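Protein toll (Drosophila melanogaster, PDB 4LXR) serves as the cell-surface receptor for the cleaved cytokine spaetzle C-106, switching on Toll signalling in antifungal defence and in dorsal-ventral patterning of the embryo. Local coordinates at residues Q700-T705 / N724-D729; V719-N724 / N750-V755; P734-T739 / L766-I771. All blocks are in the same frame, centred on the assembly; numbering follows the deposited sequence.

All three contacts lie where the second C-terminal capping region closes the solenoid of the leucine-rich-repeat ectodomain. Contact 2 is the most buried, with four of its seven touching residues inside, against two of six in contacts 1 and 3. Contacts 1 and 2 share Asn724 and tie the cap to the repeats before it; contact 3 lies within the cap, joining helix 733-740 to the chain's last helix. Contact 1 combines a direct backbone hydrogen bond with an indole edge, contact 2 relies on bridging waters and a buried Leu721-Met752 pair, and contact 3 is apolar across its interface. The Cys728-Cys754 disulfide links contacts 1 and 2, while Trp726 and Met752 reach helix 733-740 of contact 3.

Contact 1: Q700-T705 / N724-D729; sequences QMLNAT and NPWMCD
Gln700 lies against Pro725, Trp726 and Met727, and its carbonyl makes the direct polar link: Met727 N donates to Gln700 O over 2.7 Å, almost straight at 176° and on a lone pair in the carbonyl plane. Pro725, the centre of the inverse gamma turn Asn724-Pro725-Trp726, turns its carbonyl to the same glutamine, with Pro725 O 3.3 Å from Gln700 CA in a CH...O contact and 3.4 Å from Gln700 CG. The extended glutamine runs beside Met727, both pointing the same way; Gln700 OE1 lies 3.5 Å from Met727 CE.

Trp726 meets residues 700-702 with the benzene side of its indole. Met701 N sits at the ring edge, 3.5 Å from Trp726 CZ3, and further along the rim Leu702 CD1 touches Trp726 CH2 at 4.0 Å. Asn724 CB rests on one face, 3.3 Å above the plane and toward the rim, while Trp726 NE1 donates to Leu721 O, a bond that probably helps fix the rotation of the indole. One straight backbone hydrogen bond, together with apolar packing at the rim of the six-membered ring, thus joins LRR 18 to the capping region.

Contact 2: V719-N724 / N750-V755; sequences VKLSGN and NEMMCV
Leu721 and Met752 form the apolar part of this contact, their side chains lying alongside each other and pointing the same way. Met752 CG is anti to its own carbonyl carbon (chi1 -63°). Met752 SD lies 3.8 Å from Leu721 CB, and a bend at chi3 (69°) brings Met752 CE to the same distance. Met752 CE also touches Thr739 CG2 of helix 733-740. An alanine in place of Met752 would probably open a gap between Leu721 and that helix, leaving the leucine side chain and the Thr739 methyl without the thioether that fills the space. Close by, Ser722 CB packs against Glu751 CB at 3.7 Å.

The polar links across the contact run through two waters. One accepts from Gly723 N at 2.8 Å and donates to Glu751 O; the other accepts from Met753 N and donates to Asn724 O, 2.9 Å from each. The two waters bridge backbone groups that do not bond to each other directly, beside the direct packing at Ser722.

Side-chain bonds hold residues 721-724 in place. Asn724 ND2 donates to Leu721 O over 3.1 Å, from above the carbonyl plane, and also binds Ile694 O of the preceding repeat. Asp748 takes both Ser722 OG, through OD2, and Leu721 N, through OD1.

Residues 719-720 belong to strand 718-720, at one edge of the seven-stranded sheet of the second repeat array, hydrogen-bonded through Lys720 to Leu692 and Ile694. Strand 753-754 pairs antiparallel with 761-762, next to the backbone bonding of Met752 with Met763, and helix 733-740 reaches the contact through Thr739.

Contact 3: P734-T739 / L766-I771; sequences PLLLFT and LSTNDI
Within the C-terminal cap of the leucine-rich-repeat array, Leu736 of helix 733-740 points into the first turn of the short helix 768-771. Leu736 CG is anti to the backbone N (chi1 -171°), which carries it away from its own helix toward residues 766-771. Of the two methyls beyond it, CD2 does most of the touching. Leu736 CD2 lies 3.5 Å from Ser767 C, against the peptide group that leads into the helix, and 3.6 Å from Leu766 O. On the side-chain level it is met by Thr768 CG2 at 3.9 Å and by Ile771 CG2 at 4.1 Å. A methyl group therefore sits over backbone and side chains at once, with polar backbone atoms of the turn close to it.

Leu737, one residue further along the helix, adds a second and more exposed contact: Leu737 CD2 reaches Thr768 CG2 at 3.7 Å, the two side chains crossing at about a right angle. Thr768 CG2 is thus shared by two successive leucines.

The turn that receives Leu736 is shaped by a capping box. Ser767 occupies the N-cap, its OG accepting from Asn769 N, while Ser767 N donates to Asp770 OD2 over 2.8 Å, meeting the carboxylate from above its plane. The two bonds tie together the start of a helix whose own backbone bonds from Asp770 N and Ile771 N to Ser767 O are weak.

On the other segment, Thr739 OG1 donates to Leu736 O at 2.8 Å, a bond that stays within helix 733-740. The same helix faces helix 704-710 through Phe738, which packs on Leu707 and Leu710, and its Leu735 lies against Trp726. Met763, in a loop, also touches Leu736.

Contact 1: Q700-T705 / N724-D729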
ATOM      1  N   GLN A 700      49.763  51.381  24.245  1.00 44.68           N
ATOM      2  CA  GLN A 700      50.094  52.007  25.517  1.00 47.07           C
ATOM      3  C   GLN A 700      49.110  53.110  25.861  1.00 46.55           C
ATOM      4  O   GLN A 700      48.972  53.495  27.025  1.00 47.31           O
ATOM      5  CB  GLN A 700      51.519  52.551  25.481  1.00 44.29           C
ATOM      6  CG  GLN A 700      52.566  51.469  25.287  1.00 51.92           C
ATOM      7  CD  GLN A 700      53.942  51.891  25.768  1.00 58.28           C
ATOM      8  OE1 GLN A 700      54.068  52.771  26.619  1.00 61.84           O
ATOM      9  NE2 GLN A 700      54.977  51.260  25.231  1.00 54.20           N
ATOM     10  N   MET A 701      48.401  53.593  24.850  1.00 42.47           N
ATOM     11  CA  MET A 701      47.581  54.782  25.014  1.00 46.37           C
ATOM     12  C   MET A 701      46.583  54.915  23.865  1.00 38.95           C
ATOM     13  O   MET A 701      46.781  54.332  22.808  1.00 40.05           O
ATOM     14  CB  MET A 701      48.519  55.999  25.105  1.00 54.21           C
ATOM     15  CG  MET A 701      47.960  57.332  24.657  1.00 52.89           C
ATOM     16  SD  MET A 701      48.207  57.579  22.895  1.00 79.98           S
ATOM     17  CE  MET A 701      47.850  59.334  22.772  1.00 73.98           C
ATOM     18  N   LEU A 702      45.511  55.672  24.078  1.00 38.21           N
ATOM     19  CA  LEU A 702      44.544  55.964  23.024  1.00 37.69           C
ATOM     20  C   LEU A 702      44.234  57.461  22.975  1.00 39.88           C
ATOM     21  O   LEU A 702      43.775  58.037  23.964  1.00 42.63           O
ATOM     22  CB  LEU A 702      43.247  55.195  23.278  1.00 35.55           C
ATOM     23  CG  LEU A 702      42.813  54.066  22.356  1.00 45.92           C
ATOM     24  CD1 LEU A 702      43.995  53.240  21.854  1.00 43.52           C
ATOM     25  CD2 LEU A 702      41.804  53.194  23.096  1.00 32.79           C
ATOM     26  N   ASN A 703      44.459  58.077  21.820  1.00 45.25           N
ATOM     27  CA  ASN A 703      44.152  59.490  21.621  1.00 58.17           C
ATOM     28  C   ASN A 703      42.686  59.812  21.904  1.00 55.34           C
ATOM     29  O   ASN A 703      41.802  58.989  21.660  1.00 49.71           O
ATOM     30  CB  ASN A 703      44.513  59.908  20.194  1.00 71.42           C
ATOM     31  CG  ASN A 703      44.828  61.391  20.081  1.00 88.96           C
ATOM     32  OD1 ASN A 703      44.421  62.194  20.927  1.00 93.30           O
ATOM     33  ND2 ASN A 703      45.559  61.762  19.027  1.00 95.25           N
ATOM     34  N   ALA A 704      42.432  61.013  22.422  1.00 57.19           N
ATOM     35  CA  ALA A 704      41.065  61.460  22.692  1.00 53.75           C
ATOM     36  C   ALA A 704      40.202  61.492  21.413  1.00 48.86           C
ATOM     37  O   ALA A 704      38.974  61.400  21.473  1.00 47.55           O
ATOM     38  CB  ALA A 704      41.070  62.822  23.392  1.00 49.47           C
ATOM     39  N   THR A 705      40.852  61.608  20.259  1.00 44.64           N
ATOM     40  CA  THR A 705      40.143  61.547  18.989  1.00 56.49           C
ATOM     41  C   THR A 705      39.583  60.140  18.707  1.00 52.90           C
ATOM     42  O   THR A 705      38.498  59.991  18.131  1.00 47.85           O
ATOM     43  CB  THR A 705      41.023  62.033  17.822  1.00 65.63           C
ATOM     44  OG1 THR A 705      40.265  61.973  16.612  1.00 74.77           O
ATOM     45  CG2 THR A 705      42.265  61.174  17.680  1.00 64.84           C
ATOM     46  N   ASN A 724      46.574  44.871  26.820  1.00 38.93           N
ATOM     47  CA  ASN A 724      47.481  45.890  26.301  1.00 41.54           C
ATOM     48  C   ASN A 724      48.325  46.523  27.408  1.00 43.14           C
ATOM     49  O   ASN A 724      47.852  46.702  28.527  1.00 40.12           O
ATOM     50  CB  ASN A 724      46.704  46.972  25.545  1.00 35.09           C
ATOM     51  CG  ASN A 724      46.214  46.495  24.188  1.00 34.70           C
ATOM     52  OD1 ASN A 724      46.968  46.488  23.220  1.00 35.89           O
ATOM     53  ND2 ASN A 724      44.947  46.101  24.115  1.00 34.95           N
ATOM     54  N   PRO A 725      49.584  46.867  27.097  1.00 38.98           N
ATOM     55  CA  PRO A 725      50.463  47.511  28.091  1.00 40.48           C
ATOM     56  C   PRO A 725      50.146  48.993  28.266  1.00 42.62           C
ATOM     57  O   PRO A 725      50.940  49.844  27.847  1.00 42.28           O
ATOM     58  CB  PRO A 725      51.862  47.347  27.486  1.00 42.74           C
ATOM     59  CG  PRO A 725      51.630  47.266  26.012  1.00 42.34           C
ATOM     60  CD  PRO A 725      50.283  46.578  25.832  1.00 40.08           C
ATOM     61  N   TRP A 726      48.998  49.292  28.871  1.00 38.69           N
ATOM     62  CA  TRP A 726      48.553  50.671  29.035  1.00 43.22           C
ATOM     63  C   TRP A 726      49.507  51.503  29.910  1.00 45.55           C
ATOM     64  O   TRP A 726      49.947  51.056  30.970  1.00 42.09           O
ATOM     65  CB  TRP A 726      47.121  50.717  29.580  1.00 39.54           C
ATOM     66  CG  TRP A 726      46.139  50.023  28.679  1.00 35.81           C
ATOM     67  CD1 TRP A 726      45.462  48.871  28.938  1.00 36.10           C
ATOM     68  CD2 TRP A 726      45.744  50.434  27.362  1.00 35.27           C
ATOM     69  NE1 TRP A 726      44.660  48.542  27.870  1.00 35.93           N
ATOM     70  CE2 TRP A 726      44.816  49.485  26.889  1.00 34.42           C
ATOM     71  CE3 TRP A 726      46.084  51.516  26.540  1.00 39.74           C
ATOM     72  CZ2 TRP A 726      44.219  49.583  25.629  1.00 32.71           C
ATOM     73  CZ3 TRP A 726      45.498  51.608  25.287  1.00 39.44           C
ATOM     74  CH2 TRP A 726      44.571  50.644  24.845  1.00 38.75           C
ATOM     75  N   MET A 727      49.829  52.700  29.431  1.00 41.66           N
ATOM     76  CA  MET A 727      50.668  53.649  30.162  1.00 45.01           C
ATOM     77  C   MET A 727      49.765  54.572  30.964  1.00 43.18           C
ATOM     78  O   MET A 727      49.176  55.506  30.425  1.00 88.90           O
ATOM     79  CB  MET A 727      51.541  54.454  29.187  1.00 45.76           C
ATOM     80  CG  MET A 727      52.353  55.576  29.819  1.00 81.48           C
ATOM     81  SD  MET A 727      53.643  54.980  30.933  1.00 82.27           S
ATOM     82  CE  MET A 727      54.338  53.627  29.979  1.00 85.57           C
ATOM     83  N   CYS A 728      49.642  54.282  32.252  1.00 43.13           N
ATOM     84  CA  CYS A 728      48.732  55.024  33.126  1.00 49.82           C
ATOM     85  C   CYS A 728      49.431  56.159  33.875  1.00 52.79           C
ATOM     86  O   CYS A 728      49.728  56.057  35.059  1.00 59.84           O
ATOM     87  CB  CYS A 728      47.990  54.069  34.077  1.00 41.08           C
ATOM     88  SG  CYS A 728      46.974  52.822  33.156  1.00 39.85           S
ATOM     89  N   ASP A 729      49.703  57.235  33.149  1.00 54.18           N
ATOM     90  CA  ASP A 729      50.135  58.482  33.749  1.00 56.66           C
ATOM     91  C   ASP A 729      49.174  59.573  33.307  1.00 48.03           C
ATOM     92  O   ASP A 729      48.044  59.296  32.927  1.00 45.75           O
ATOM     93  CB  ASP A 729      51.565  58.830  33.339  1.00 59.96           C
ATOM     94  CG  ASP A 729      51.776  58.758  31.837  1.00 59.51           C
ATOM     95  OD1 ASP A 729      50.799  58.507  31.102  1.00 56.32           O
ATOM     96  OD2 ASP A 729      52.921  58.959  31.396  1.00 61.67           O
TER

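Contact 2: V719-N724 / N750-V755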
ATOM      1  N   VAL A 719      33.892  47.916  22.064  1.00 43.24           N
ATOM      2  CA  VAL A 719      35.355  47.840  22.140  1.00 30.43           C
ATOM      3  C   VAL A 719      35.915  46.781  23.101  1.00 29.34           C
ATOM      4  O   VAL A 719      35.397  46.579  24.199  1.00 27.94           O
ATOM      5  CB  VAL A 719      35.972  49.180  22.618  1.00 45.51           C
ATOM      6  CG1 VAL A 719      37.328  49.384  21.977  1.00 40.58           C
ATOM      7  CG2 VAL A 719      35.055  50.344  22.321  1.00 56.74           C
ATOM      8  N   LYS A 720      37.026  46.160  22.722  1.00 27.75           N
ATOM      9  CA  LYS A 720      37.786  45.356  23.677  1.00 34.63           C
ATOM     10  C   LYS A 720      39.203  45.905  23.822  1.00 32.00           C
ATOM     11  O   LYS A 720      39.876  46.188  22.828  1.00 32.44           O
ATOM     12  CB  LYS A 720      37.786  43.877  23.288  1.00 36.83           C
ATOM     13  CG  LYS A 720      36.386  43.247  23.320  1.00 33.51           C
ATOM     14  CD  LYS A 720      36.441  41.742  23.132  1.00 47.68           C
ATOM     15  CE  LYS A 720      35.053  41.185  22.806  1.00 60.01           C
ATOM     16  NZ  LYS A 720      35.088  39.782  22.290  1.00 67.57           N
ATOM     17  N   LEU A 721      39.651  46.067  25.065  1.00 28.37           N
ATOM     18  CA  LEU A 721      40.874  46.817  25.327  1.00 32.86           C
ATOM     19  C   LEU A 721      41.904  46.139  26.233  1.00 31.07           C
ATOM     20  O   LEU A 721      42.989  46.700  26.450  1.00 33.08           O
ATOM     21  CB  LEU A 721      40.525  48.191  25.903  1.00 29.37           C
ATOM     22  CG  LEU A 721      39.692  49.119  25.031  1.00 29.09           C
ATOM     23  CD1 LEU A 721      39.199  50.311  25.858  1.00 29.09           C
ATOM     24  CD2 LEU A 721      40.527  49.573  23.835  1.00 29.80           C
ATOM     25  N   SER A 722      41.586  44.953  26.752  1.00 29.61           N
ATOM     26  CA  SER A 722      42.475  44.282  27.705  1.00 33.14           C
ATOM     27  C   SER A 722      43.651  43.629  26.995  1.00 37.00           C
ATOM     28  O   SER A 722      43.663  43.517  25.772  1.00 31.89           O
ATOM     29  CB  SER A 722      41.722  43.251  28.555  1.00 35.79           C
ATOM     30  OG  SER A 722      41.286  42.144  27.777  1.00 33.12           O
ATOM     31  N   GLY A 723      44.641  43.199  27.769  1.00 32.85           N
ATOM     32  CA  GLY A 723      45.829  42.588  27.211  1.00 34.38           C
ATOM     33  C   GLY A 723      46.781  43.584  26.570  1.00 41.26           C
ATOM     34  O   GLY A 723      47.697  43.195  25.854  1.00 43.15           O
ATOM     35  N   ASN A 724      46.574  44.871  26.820  1.00 38.93           N
ATOM     36  CA  ASN A 724      47.481  45.890  26.301  1.00 41.54           C
ATOM     37  C   ASN A 724      48.325  46.523  27.408  1.00 43.14           C
ATOM     38  O   ASN A 724      47.852  46.702  28.527  1.00 40.12           O
ATOM     39  CB  ASN A 724      46.704  46.972  25.545  1.00 35.09           C
ATOM     40  CG  ASN A 724      46.214  46.495  24.188  1.00 34.70           C
ATOM     41  OD1 ASN A 724      46.968  46.488  23.220  1.00 35.89           O
ATOM     42  ND2 ASN A 724      44.947  46.101  24.115  1.00 34.95           N
ATOM     43  N   ASN A 750      37.253  45.231  33.177  1.00 34.46           N
ATOM     44  CA  ASN A 750      37.876  44.800  34.427  1.00 38.17           C
ATOM     45  C   ASN A 750      39.244  44.140  34.252  1.00 31.24           C
ATOM     46  O   ASN A 750      40.000  44.022  35.215  1.00 35.72           O
ATOM     47  CB  ASN A 750      36.941  43.862  35.213  1.00 49.82           C
ATOM     48  CG  ASN A 750      35.686  44.562  35.718  1.00 63.79           C
ATOM     49  OD1 ASN A 750      35.753  45.633  36.330  1.00 69.19           O
ATOM     50  ND2 ASN A 750      34.531  43.956  35.459  1.00 69.38           N
ATOM     51  N   GLU A 751      39.568  43.727  33.026  1.00 29.45           N
ATOM     52  CA  GLU A 751      40.850  43.071  32.740  1.00 37.13           C
ATOM     53  C   GLU A 751      41.915  44.010  32.174  1.00 38.64           C
ATOM     54  O   GLU A 751      43.040  43.582  31.888  1.00 39.87           O
ATOM     55  CB  GLU A 751      40.671  41.876  31.791  1.00 35.55           C
ATOM     56  CG  GLU A 751      40.134  40.629  32.463  1.00 50.65           C
ATOM     57  CD  GLU A 751      38.694  40.791  32.915  1.00 63.41           C
ATOM     58  OE1 GLU A 751      37.841  41.148  32.071  1.00 55.52           O
ATOM     59  OE2 GLU A 751      38.422  40.578  34.120  1.00 75.56           O
ATOM     60  N   MET A 752      41.565  45.279  31.990  1.00 33.31           N
ATOM     61  CA  MET A 752      42.567  46.266  31.590  1.00 36.91           C
ATOM     62  C   MET A 752      43.584  46.509  32.722  1.00 32.09           C
ATOM     63  O   MET A 752      43.217  46.685  33.889  1.00 33.00           O
ATOM     64  CB  MET A 752      41.902  47.569  31.154  1.00 30.76           C
ATOM     65  CG  MET A 752      41.010  47.413  29.927  1.00 29.07           C
ATOM     66  SD  MET A 752      40.045  48.909  29.645  1.00 32.95           S
ATOM     67  CE  MET A 752      41.327  50.079  29.157  1.00 33.18           C
ATOM     68  N   MET A 753      44.859  46.496  32.361  1.00 33.42           N
ATOM     69  CA  MET A 753      45.957  46.597  33.311  1.00 36.65           C
ATOM     70  C   MET A 753      46.828  47.798  32.978  1.00 39.83           C
ATOM     71  O   MET A 753      47.110  48.052  31.811  1.00 44.39           O
ATOM     72  CB  MET A 753      46.820  45.328  33.247  1.00 36.25           C
ATOM     73  CG  MET A 753      46.082  44.049  33.593  1.00 35.61           C
ATOM     74  SD  MET A 753      45.374  44.086  35.271  1.00 50.25           S
ATOM     75  CE  MET A 753      46.842  43.949  36.273  1.00 40.46           C
ATOM     76  N   CYS A 754      47.225  48.534  34.013  1.00 39.73           N
ATOM     77  CA  CYS A 754      48.255  49.566  33.941  1.00 47.62           C
ATOM     78  C   CYS A 754      49.604  48.934  34.266  1.00 53.23           C
ATOM     79  O   CYS A 754      49.767  48.322  35.324  1.00 56.72           O
ATOM     80  CB  CYS A 754      47.981  50.659  34.978  1.00 50.44           C
ATOM     81  SG  CYS A 754      46.477  51.600  34.707  1.00 52.80           S
ATOM     82  N   VAL A 755      50.581  49.085  33.379  1.00 50.17           N
ATOM     83  CA  VAL A 755      51.834  48.351  33.552  1.00 57.99           C
ATOM     84  C   VAL A 755      53.027  49.185  34.052  1.00 60.70           C
ATOM     85  O   VAL A 755      54.068  49.242  33.411  1.00 71.09           O
ATOM     86  CB  VAL A 755      52.180  47.514  32.283  1.00 50.97           C
ATOM     87  CG1 VAL A 755      51.041  46.544  31.982  1.00 52.22           C
ATOM     88  CG2 VAL A 755      52.449  48.406  31.070  1.00 48.49           C
TER
HETATM   89  O   HOH W   1      45.662  42.806  30.333  1.00 57.12           O
HETATM   90  O   HOH W   2      45.426  45.675  29.680  1.00 43.26           O

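Contact 3: P734-T739 / L766-I771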
ATOM      1  N   PRO A 734      42.153  60.885  29.789  1.00 39.58           N
ATOM      2  CA  PRO A 734      40.962  60.698  28.950  1.00 42.10           C
ATOM      3  C   PRO A 734      40.559  59.240  28.811  1.00 36.01           C
ATOM      4  O   PRO A 734      39.364  58.960  28.861  1.00 34.91           O
ATOM      5  CB  PRO A 734      41.383  61.256  27.578  1.00 46.78           C
ATOM      6  CG  PRO A 734      42.824  61.611  27.697  1.00 56.66           C
ATOM      7  CD  PRO A 734      43.121  61.790  29.140  1.00 41.83           C
ATOM      8  N   LEU A 735      41.534  58.346  28.646  1.00 44.24           N
ATOM      9  CA  LEU A 735      41.257  56.918  28.552  1.00 36.91           C
ATOM     10  C   LEU A 735      40.645  56.400  29.851  1.00 38.23           C
ATOM     11  O   LEU A 735      39.697  55.610  29.823  1.00 32.00           O
ATOM     12  CB  LEU A 735      42.509  56.115  28.177  1.00 34.64           C
ATOM     13  CG  LEU A 735      42.380  54.582  28.235  1.00 33.24           C
ATOM     14  CD1 LEU A 735      41.287  54.066  27.317  1.00 31.91           C
ATOM     15  CD2 LEU A 735      43.689  53.875  27.950  1.00 34.09           C
ATOM     16  N   LEU A 736      41.168  56.854  30.986  1.00 40.50           N
ATOM     17  CA  LEU A 736      40.630  56.417  32.272  1.00 37.83           C
ATOM     18  C   LEU A 736      39.174  56.851  32.405  1.00 34.54           C
ATOM     19  O   LEU A 736      38.318  56.036  32.740  1.00 31.46           O
ATOM     20  CB  LEU A 736      41.479  56.913  33.459  1.00 35.10           C
ATOM     21  CG  LEU A 736      41.101  56.311  34.820  1.00 37.18           C
ATOM     22  CD1 LEU A 736      41.308  54.804  34.805  1.00 35.96           C
ATOM     23  CD2 LEU A 736      41.851  56.952  36.034  1.00 36.72           C
ATOM     24  N   LEU A 737      38.889  58.122  32.113  1.00 38.14           N
ATOM     25  CA  LEU A 737      37.507  58.625  32.183  1.00 35.87           C
ATOM     26  C   LEU A 737      36.552  57.923  31.189  1.00 32.63           C
ATOM     27  O   LEU A 737      35.405  57.642  31.529  1.00 38.23           O
ATOM     28  CB  LEU A 737      37.454  60.150  32.007  1.00 41.53           C
ATOM     29  CG  LEU A 737      38.008  61.029  33.140  1.00 44.39           C
ATOM     30  CD1 LEU A 737      38.023  62.504  32.708  1.00 38.60           C
ATOM     31  CD2 LEU A 737      37.239  60.842  34.454  1.00 36.28           C
ATOM     32  N   PHE A 738      37.037  57.653  29.977  1.00 31.76           N
ATOM     33  CA  PHE A 738      36.278  56.894  28.989  1.00 34.61           C
ATOM     34  C   PHE A 738      35.828  55.547  29.554  1.00 32.90           C
ATOM     35  O   PHE A 738      34.639  55.234  29.524  1.00 31.14           O
ATOM     36  CB  PHE A 738      37.097  56.696  27.698  1.00 34.00           C
ATOM     37  CG  PHE A 738      36.440  55.790  26.679  1.00 35.72           C
ATOM     38  CD1 PHE A 738      35.415  56.256  25.864  1.00 38.12           C
ATOM     39  CD2 PHE A 738      36.866  54.475  26.518  1.00 36.56           C
ATOM     40  CE1 PHE A 738      34.810  55.419  24.913  1.00 37.96           C
ATOM     41  CE2 PHE A 738      36.268  53.629  25.569  1.00 31.71           C
ATOM     42  CZ  PHE A 738      35.238  54.105  24.768  1.00 31.58           C
ATOM     43  N   THR A 739      36.770  54.773  30.091  1.00 29.14           N
ATOM     44  CA  THR A 739      36.451  53.445  30.604  1.00 31.07           C
ATOM     45  C   THR A 739      35.433  53.497  31.743  1.00 32.29           C
ATOM     46  O   THR A 739      34.537  52.654  31.817  1.00 32.30           O
ATOM     47  CB  THR A 739      37.698  52.671  31.078  1.00 28.87           C
ATOM     48  OG1 THR A 739      38.249  53.320  32.239  1.00 31.66           O
ATOM     49  CG2 THR A 739      38.745  52.581  29.959  1.00 28.95           C
ATOM     50  N   LEU A 766      42.434  52.340  39.612  1.00 36.12           N
ATOM     51  CA  LEU A 766      43.042  53.674  39.536  1.00 40.72           C
ATOM     52  C   LEU A 766      42.008  54.787  39.483  1.00 37.07           C
ATOM     53  O   LEU A 766      41.017  54.709  38.734  1.00 35.46           O
ATOM     54  CB  LEU A 766      43.976  53.816  38.320  1.00 43.29           C
ATOM     55  CG  LEU A 766      45.395  53.250  38.414  1.00 48.11           C
ATOM     56  CD1 LEU A 766      46.066  53.722  39.681  1.00 43.46           C
ATOM     57  CD2 LEU A 766      45.398  51.727  38.349  1.00 51.21           C
ATOM     58  N   SER A 767      42.264  55.817  40.277  1.00 38.77           N
ATOM     59  CA  SER A 767      41.529  57.068  40.240  1.00 50.48           C
ATOM     60  C   SER A 767      42.248  58.070  39.329  1.00 54.67           C
ATOM     61  O   SER A 767      43.435  57.923  39.031  1.00 41.13           O
ATOM     62  CB  SER A 767      41.447  57.645  41.664  1.00 51.24           C
ATOM     63  OG  SER A 767      40.840  58.918  41.675  1.00 57.14           O
ATOM     64  N   THR A 768      41.531  59.101  38.901  1.00 40.14           N
ATOM     65  CA  THR A 768      42.144  60.159  38.115  1.00 52.29           C
ATOM     66  C   THR A 768      43.187  60.922  38.945  1.00 57.84           C
ATOM     67  O   THR A 768      44.102  61.527  38.392  1.00 59.74           O
ATOM     68  CB  THR A 768      41.100  61.133  37.553  1.00 49.52           C
ATOM     69  OG1 THR A 768      40.338  61.679  38.629  1.00 52.40           O
ATOM     70  CG2 THR A 768      40.161  60.418  36.620  1.00 45.64           C
ATOM     71  N   ASN A 769      43.060  60.873  40.269  1.00 60.65           N
ATOM     72  CA  ASN A 769      44.048  61.497  41.144  1.00 65.52           C
ATOM     73  C   ASN A 769      45.352  60.704  41.225  1.00 66.33           C
ATOM     74  O   ASN A 769      46.441  61.288  41.281  1.00 77.31           O
ATOM     75  CB  ASN A 769      43.473  61.699  42.546  1.00 77.13           C
ATOM     76  CG  ASN A 769      42.117  62.374  42.524  1.00 85.17           C
ATOM     77  OD1 ASN A 769      41.120  61.810  42.984  1.00 85.48           O
ATOM     78  ND2 ASN A 769      42.070  63.588  41.981  1.00 84.77           N
ATOM     79  N   ASP A 770      45.237  59.378  41.228  1.00 57.33           N
ATOM     80  CA  ASP A 770      46.397  58.494  41.347  1.00 56.79           C
ATOM     81  C   ASP A 770      47.335  58.617  40.158  1.00 55.88           C
ATOM     82  O   ASP A 770      48.535  58.378  40.263  1.00 57.09           O
ATOM     83  CB  ASP A 770      45.946  57.035  41.420  1.00 53.81           C
ATOM     84  CG  ASP A 770      44.983  56.774  42.555  1.00 54.96           C
ATOM     85  OD1 ASP A 770      45.143  57.385  43.630  1.00 53.58           O
ATOM     86  OD2 ASP A 770      44.069  55.946  42.373  1.00 48.43           O
ATOM     87  N   ILE A 771      46.760  58.983  39.023  1.00 59.05           N
ATOM     88  CA  ILE A 771      47.378  58.773  37.726  1.00 61.43           C
ATOM     89  C   ILE A 771      47.975  60.084  37.214  1.00 71.83           C
ATOM     90  O   ILE A 771      48.891  60.108  36.390  1.00 74.06           O
ATOM     91  CB  ILE A 771      46.303  58.238  36.750  1.00 53.82           C
ATOM     92  CG1 ILE A 771      46.894  57.846  35.414  1.00 60.83           C
ATOM     93  CG2 ILE A 771      45.225  59.266  36.510  1.00 53.65           C
ATOM     94  CD1 ILE A 771      45.826  57.552  34.386  1.00 59.75           C
TER